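Local coordinates for protein putative cyclohexadienyl dehydrogenase and ADH prephenate dehydrogenase (PDB 4WJI) that probably catalyses the NAD(P)+-dependent oxidative decarboxylation of prephenate to 4-hydroxyphenylpyruvate on the way to tyrosine, and is held here with NADP and tyrosine, at residues V70-P73 with A79-A82; V183-S188 with K243-E248. All coordinates share one frame; numbering follows the deposited sequence.

Contact 1 of 2, residues V70-P73 with A79-A82. With NAP (NADP nicotinamide-adenine-dinucleotide phosphate), chain B.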
loop_
_atom_site.group_PDB
_atom_site.type_symbol
_atom_site.label_atom_id
_atom_site.label_comp_id
_atom_site.label_asym_id
_atom_site.label_seq_id
_atom_site.Cartn_x
_atom_site.Cartn_y
_atom_site.Cartn_z
ATOM N N VAL A 70 -0.805 -22.522 -18.135
ATOM C CA VAL A 70 -2.079 -21.827 -18.308
ATOM C C VAL A 70 -2.074 -20.573 -17.398
ATOM O O VAL A 70 -1.980 -20.710 -16.182
ATOM C CB VAL A 70 -3.259 -22.749 -17.980
ATOM C CG1 VAL A 70 -4.576 -22.000 -18.144
ATOM C CG2 VAL A 70 -3.225 -23.994 -18.857
ATOM N N SER A 71 -2.158 -19.392 -18.011
ATOM C CA SER A 71 -2.082 -18.075 -17.326
ATOM C C SER A 71 -3.247 -17.191 -17.759
ATOM O O SER A 71 -3.075 -16.193 -18.428
ATOM C CB SER A 71 -0.730 -17.346 -17.603
ATOM O OG SER A 71 0.398 -18.213 -17.333
ATOM N N VAL A 72 -4.440 -17.592 -17.344
ATOM C CA VAL A 72 -5.718 -16.939 -17.683
ATOM C C VAL A 72 -6.501 -16.661 -16.388
ATOM O O VAL A 72 -6.208 -17.262 -15.352
ATOM C CB VAL A 72 -6.595 -17.806 -18.643
ATOM C CG1 VAL A 72 -5.841 -18.097 -19.947
ATOM C CG2 VAL A 72 -7.091 -19.082 -17.988
ATOM N N PRO A 73 -7.494 -15.762 -16.411
ATOM C CA PRO A 73 -8.299 -15.573 -15.197
ATOM C C PRO A 73 -8.900 -16.905 -14.729
ATOM O O PRO A 73 -9.232 -17.776 -15.564
ATOM C CB PRO A 73 -9.371 -14.592 -15.617
ATOM C CG PRO A 73 -9.124 -14.203 -16.982
ATOM C CD PRO A 73 -7.950 -14.945 -17.547
ATOM N N ALA A 79 -12.566 -24.150 -19.118
ATOM C CA ALA A 79 -12.748 -24.080 -20.558
ATOM C C ALA A 79 -11.429 -24.384 -21.285
ATOM O O ALA A 79 -11.414 -25.038 -22.313
ATOM C CB ALA A 79 -13.279 -22.736 -20.945
ATOM N N VAL A 80 -10.321 -23.874 -20.752
ATOM C CA VAL A 80 -9.022 -24.210 -21.338
ATOM C C VAL A 80 -8.726 -25.704 -21.265
ATOM O O VAL A 80 -8.300 -26.307 -22.248
ATOM C CB VAL A 80 -7.862 -23.411 -20.671
ATOM C CG1 VAL A 80 -6.531 -23.924 -21.158
ATOM C CG2 VAL A 80 -7.978 -21.929 -20.967
ATOM N N ALA A 81 -8.941 -26.309 -20.104
ATOM C CA ALA A 81 -8.668 -27.730 -19.909
ATOM C C ALA A 81 -9.536 -28.540 -20.907
ATOM O O ALA A 81 -9.046 -29.476 -21.510
ATOM C CB ALA A 81 -8.977 -28.128 -18.466
ATOM N N ALA A 82 -10.798 -28.178 -21.069
ATOM C CA ALA A 82 -11.666 -28.908 -21.960
ATOM C C ALA A 82 -11.157 -28.811 -23.402
ATOM O O ALA A 82 -11.234 -29.788 -24.152
ATOM C CB ALA A 82 -13.073 -28.374 -21.846
HETATM P PA NAP B . -3.728 -10.541 -17.789
HETATM O O1A NAP B . -2.483 -9.747 -17.897
HETATM O O2A NAP B . -5.072 -9.894 -17.819
HETATM O O5B NAP B . -3.713 -11.632 -18.966
HETATM C C5B NAP B . -4.876 -12.405 -19.239
HETATM C C4B NAP B . -4.622 -13.474 -20.300
HETATM O O4B NAP B . -5.721 -14.377 -20.288
HETATM C C3B NAP B . -4.588 -12.911 -21.709
HETATM O O3B NAP B . -3.829 -13.743 -22.571
HETATM C C2B NAP B . -6.025 -13.016 -22.149
HETATM O O2B NAP B . -6.145 -13.153 -23.538
HETATM C C1B NAP B . -6.440 -14.311 -21.506
HETATM N N9A NAP B . -7.892 -14.510 -21.243
HETATM C C8A NAP B . -8.723 -13.700 -20.608
HETATM N N7A NAP B . -9.934 -14.177 -20.476
HETATM C C5A NAP B . -9.890 -15.394 -21.085
HETATM C C6A NAP B . -10.860 -16.395 -21.296
HETATM N N6A NAP B . -12.125 -16.244 -20.858
HETATM N N1A NAP B . -10.470 -17.491 -21.913
HETATM C C2A NAP B . -9.218 -17.611 -22.321
HETATM N N3A NAP B . -8.246 -16.730 -22.184
HETATM C C4A NAP B . -8.620 -15.619 -21.561
HETATM O O3 NAP B . -3.675 -11.503 -16.508
HETATM P PN NAP B . -2.492 -12.025 -15.571
HETATM O O1N NAP B . -2.264 -10.967 -14.613
HETATM O O2N NAP B . -1.381 -12.544 -16.366
HETATM O O5D NAP B . -3.228 -13.212 -14.763
HETATM C C5D NAP B . -3.309 -14.525 -15.260
HETATM C C4D NAP B . -3.463 -15.484 -14.082
HETATM O O4D NAP B . -2.390 -15.264 -13.188
HETATM C C3D NAP B . -4.710 -15.263 -13.280
HETATM O O3D NAP B . -5.267 -16.513 -12.907
HETATM C C2D NAP B . -4.254 -14.495 -12.063
HETATM O O2D NAP B . -5.097 -14.767 -10.973
HETATM C C1D NAP B . -2.872 -15.119 -11.874
HETATM N N1N NAP B . -1.869 -14.264 -11.219
HETATM C C2N NAP B . -1.867 -12.943 -11.410
HETATM C C3N NAP B . -0.935 -12.139 -10.798
HETATM C C7N NAP B . -0.894 -10.636 -10.948
HETATM O O7N NAP B . -0.286 -9.989 -10.138
HETATM N N7N NAP B . -1.528 -10.105 -11.969
HETATM C C4N NAP B . 0.002 -12.737 -9.997
HETATM C C5N NAP B . -0.014 -14.099 -9.843
HETATM C C6N NAP B . -0.980 -14.863 -10.439
HETATM P P2B NAP B . -6.662 -11.944 -24.465
HETATM O O1X NAP B . -5.920 -10.725 -24.028
HETATM O O2X NAP B . -6.297 -12.396 -25.850
HETATM O O3X NAP B . -8.154 -11.760 -24.268
#
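Val72 and Pro73 lie over one face of the adenine of NADP, while Val72 turns its other methyl back toward Val80. The setting is a Rossmann fold: strand 67-70 runs into a loop that passes the cofactor, and helix 77-84 follows. Pro73 brings the CG-CD edge of its ring down onto the five-membered ring of the adenine, with CD 3.4 Å above C8A and CG 3.6 Å from N7A. Val72 CG1 comes in on the same face, offset outward past the N3A edge, and reaches N3A at 3.6 Å. The ribose oxygen O4B is touched by both side chains. An alanine in place of Pro73 lacks CG and CD, and would probably leave the imidazole part of the adenine uncovered on this face and freer to tilt.

Beneath the cofactor the contact is purely aliphatic. With CG1 of Val72 anti to its carbonyl carbon (chi1 -59°), CG2 is left to face the helix, 4.2 Å from Val80 CG2. Val80 sends its other methyl to the end of the strand, where CG1 rests 4.0 Å from Val70 CG2 and nearly as close to Val70 CG1; the two side chains run antiparallel, flank to flank, rather than meeting head on. Met108 of helix 102-108 also packs on Val70, whose backbone is hydrogen-bonded to Thr95 in the next strand. The loop's polar hold on the cofactor is through its backbone: the nicotinamide ribose hydroxyl O3D donates a hydrogen bond to Val72 O at 2.7 Å.

Contact 2 of 2, residues V183-S188 with K243-E248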
loop_
_atom_site.group_PDB
_atom_site.type_symbol
_atom_site.label_atom_id
_atom_site.label_comp_id
_atom_site.label_asym_id
_atom_site.label_seq_id
_atom_site.Cartn_x
_atom_site.Cartn_y
_atom_site.Cartn_z
ATOM N N VAL A 183 -4.500 -19.437 3.206
ATOM C CA VAL A 183 -3.336 -18.555 3.308
ATOM C C VAL A 183 -3.506 -17.353 2.357
ATOM O O VAL A 183 -3.347 -16.174 2.751
ATOM C CB VAL A 183 -2.026 -19.300 3.017
ATOM C CG1 VAL A 183 -0.839 -18.340 2.979
ATOM C CG2 VAL A 183 -1.741 -20.369 4.088
ATOM N N LEU A 184 -3.855 -17.620 1.097
ATOM C CA LEU A 184 -3.987 -16.518 0.138
ATOM C C LEU A 184 -5.181 -15.604 0.436
ATOM O O LEU A 184 -5.154 -14.420 0.096
ATOM C CB LEU A 184 -3.919 -16.980 -1.317
ATOM C CG LEU A 184 -2.507 -17.169 -1.880
ATOM C CD1 LEU A 184 -1.831 -15.850 -2.097
ATOM C CD2 LEU A 184 -1.586 -18.086 -1.068
ATOM N N ALA A 185 -6.202 -16.140 1.085
ATOM C CA ALA A 185 -7.338 -15.316 1.469
ATOM C C ALA A 185 -6.897 -14.177 2.376
ATOM O O ALA A 185 -7.392 -13.087 2.219
ATOM C CB ALA A 185 -8.450 -16.138 2.119
ATOM N N ILE A 186 -5.965 -14.440 3.298
ATOM C CA ILE A 186 -5.507 -13.369 4.203
ATOM C C ILE A 186 -4.368 -12.556 3.629
ATOM O O ILE A 186 -4.368 -11.349 3.843
ATOM C CB ILE A 186 -5.223 -13.882 5.645
ATOM C CG1 ILE A 186 -4.860 -12.735 6.587
ATOM C CG2 ILE A 186 -4.154 -14.954 5.676
ATOM C CD1 ILE A 186 -5.969 -11.681 6.728
ATOM N N VAL A 187 -3.376 -13.191 2.976
ATOM C CA VAL A 187 -2.184 -12.416 2.524
ATOM C C VAL A 187 -2.421 -11.688 1.214
ATOM O O VAL A 187 -1.641 -10.782 0.859
ATOM C CB VAL A 187 -0.851 -13.215 2.366
ATOM C CG1 VAL A 187 -0.349 -13.759 3.693
ATOM C CG2 VAL A 187 -0.952 -14.304 1.305
ATOM N N SER A 188 -3.466 -12.037 0.458
ATOM C CA SER A 188 -3.673 -11.420 -0.848
ATOM C C SER A 188 -5.107 -10.981 -1.113
ATOM O O SER A 188 -5.351 -9.851 -1.499
ATOM C CB SER A 188 -3.243 -12.427 -1.948
ATOM O OG SER A 188 -3.420 -11.857 -3.239
ATOM N N LYS A 243 -14.551 -18.126 -2.535
ATOM C CA LYS A 243 -15.606 -17.533 -1.728
ATOM C C LYS A 243 -15.515 -17.887 -0.247
ATOM O O LYS A 243 -15.573 -16.986 0.602
ATOM C CB LYS A 243 -16.974 -17.989 -2.313
ATOM C CG LYS A 243 -18.184 -17.586 -1.491
ATOM C CD LYS A 243 -19.400 -18.368 -2.015
ATOM C CE LYS A 243 -20.624 -18.051 -1.272
ATOM N NZ LYS A 243 -21.737 -18.886 -1.767
ATOM N N ASP A 244 -15.453 -19.164 0.099
ATOM C CA ASP A 244 -15.594 -19.549 1.484
ATOM C C ASP A 244 -14.430 -19.011 2.353
ATOM O O ASP A 244 -14.666 -18.451 3.430
ATOM C CB ASP A 244 -15.748 -21.062 1.608
ATOM C CG ASP A 244 -17.188 -21.558 1.314
ATOM O OD1 ASP A 244 -18.116 -20.775 0.945
ATOM O OD2 ASP A 244 -17.389 -22.773 1.467
ATOM N N ALA A 245 -13.208 -19.118 1.844
ATOM C CA ALA A 245 -12.053 -18.626 2.608
ATOM C C ALA A 245 -12.052 -17.108 2.721
ATOM O O ALA A 245 -11.748 -16.568 3.791
ATOM C CB ALA A 245 -10.752 -19.097 2.003
ATOM N N ILE A 246 -12.436 -16.436 1.640
ATOM C CA ILE A 246 -12.560 -15.002 1.676
ATOM C C ILE A 246 -13.598 -14.555 2.712
ATOM O O ILE A 246 -13.376 -13.593 3.469
ATOM C CB ILE A 246 -12.865 -14.449 0.258
ATOM C CG1 ILE A 246 -11.593 -14.560 -0.608
ATOM C CG2 ILE A 246 -13.382 -13.030 0.317
ATOM C CD1 ILE A 246 -11.801 -14.254 -2.067
ATOM N N LEU A 247 -14.775 -15.180 2.703
ATOM C CA LEU A 247 -15.833 -14.778 3.632
ATOM C C LEU A 247 -15.380 -14.999 5.069
ATOM O O LEU A 247 -15.709 -14.175 5.939
ATOM C CB LEU A 247 -17.142 -15.538 3.348
ATOM C CG LEU A 247 -17.835 -15.102 2.073
ATOM C CD1 LEU A 247 -19.052 -15.993 1.718
ATOM C CD2 LEU A 247 -18.273 -13.656 2.097
ATOM N N GLU A 248 -14.637 -16.071 5.337
ATOM C CA GLU A 248 -14.118 -16.308 6.699
ATOM C C GLU A 248 -13.180 -15.152 7.111
ATOM O O GLU A 248 -13.311 -14.602 8.236
ATOM C CB GLU A 248 -13.391 -17.639 6.840
ATOM C CG GLU A 248 -12.784 -17.922 8.218
#
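Ala245 and Ile246 meet Ala185 where helix 243-265 passes helix 177-203, a touch made of very few atoms. Starting at the head of the second helix, Lys243 accepts the first turn's bond, from Leu247 N to Lys243 O at 2.9 Å. Its fully extended side chain runs off away from Ala185, and NZ makes a weak hydrogen bond with Arg265 O of the second subunit.

Ala245 is the first residue to touch. Its CB stands 3.8 Å from Ala185 CB, methyl against methyl, and its carbonyl oxygen lies 3.7 Å from the same Ala185 CB. A single methyl group therefore rests against both the side chain and the backbone of the facing helix.

Ile246 carries on the backbone surface: its N is 4.0 Å from Ala185 CB. The two CA atoms, Ala185 and Ile246, are just 5.2 Å apart, a close approach made possible by the alanine's small side chain. Ile246 CG1 lies beside its own carbonyl carbon, anti to neither of the alanines' methyls, and only grazes Ala185 CB, at 4.5 Å; the side chain instead packs farther along helix 177-203, on His189 and Ile193. Leu247 then faces another way, onto Arg265 of the second subunit. Met249, one turn past Ala245, packs on Ala185 and Ile186.

No hydrogen bond crosses the pair; the contact is one of van der Waals touch alone. Within helix 177-203 a wider pi-type turn spans 185-188; its last residue, Ser188, touches the bound tyrosine, and its OG is hydrogen-bonded to Ser219 O of the second subunit. Such close packing of two helices at a small residue, Ala185 against Ala245, belongs here to the helical dimerization domain of the prephenate dehydrogenase family.

From the N terminus, contact 1 comes first and closes a short connection of five residues, 74-78, the last two of them already in helix 77-84, which leads from the end of strand 67-70 into that helix inside the nucleotide-binding domain. Contact 2 opens only later and closes a much longer excursion of 54 residues, mostly helical, bringing helix 243-265 back onto helix 177-203. The two are in series, neither nested nor crossed, with their nearest atoms about 13 Å apart and their centres about 22 Å. An indirect tie exists all the same: helix 232-241, part of the excursion that contact 2 closes, packs through Thr233 and Asp237 on Pro73 of contact 1, joining the helical domain to the cofactor loop.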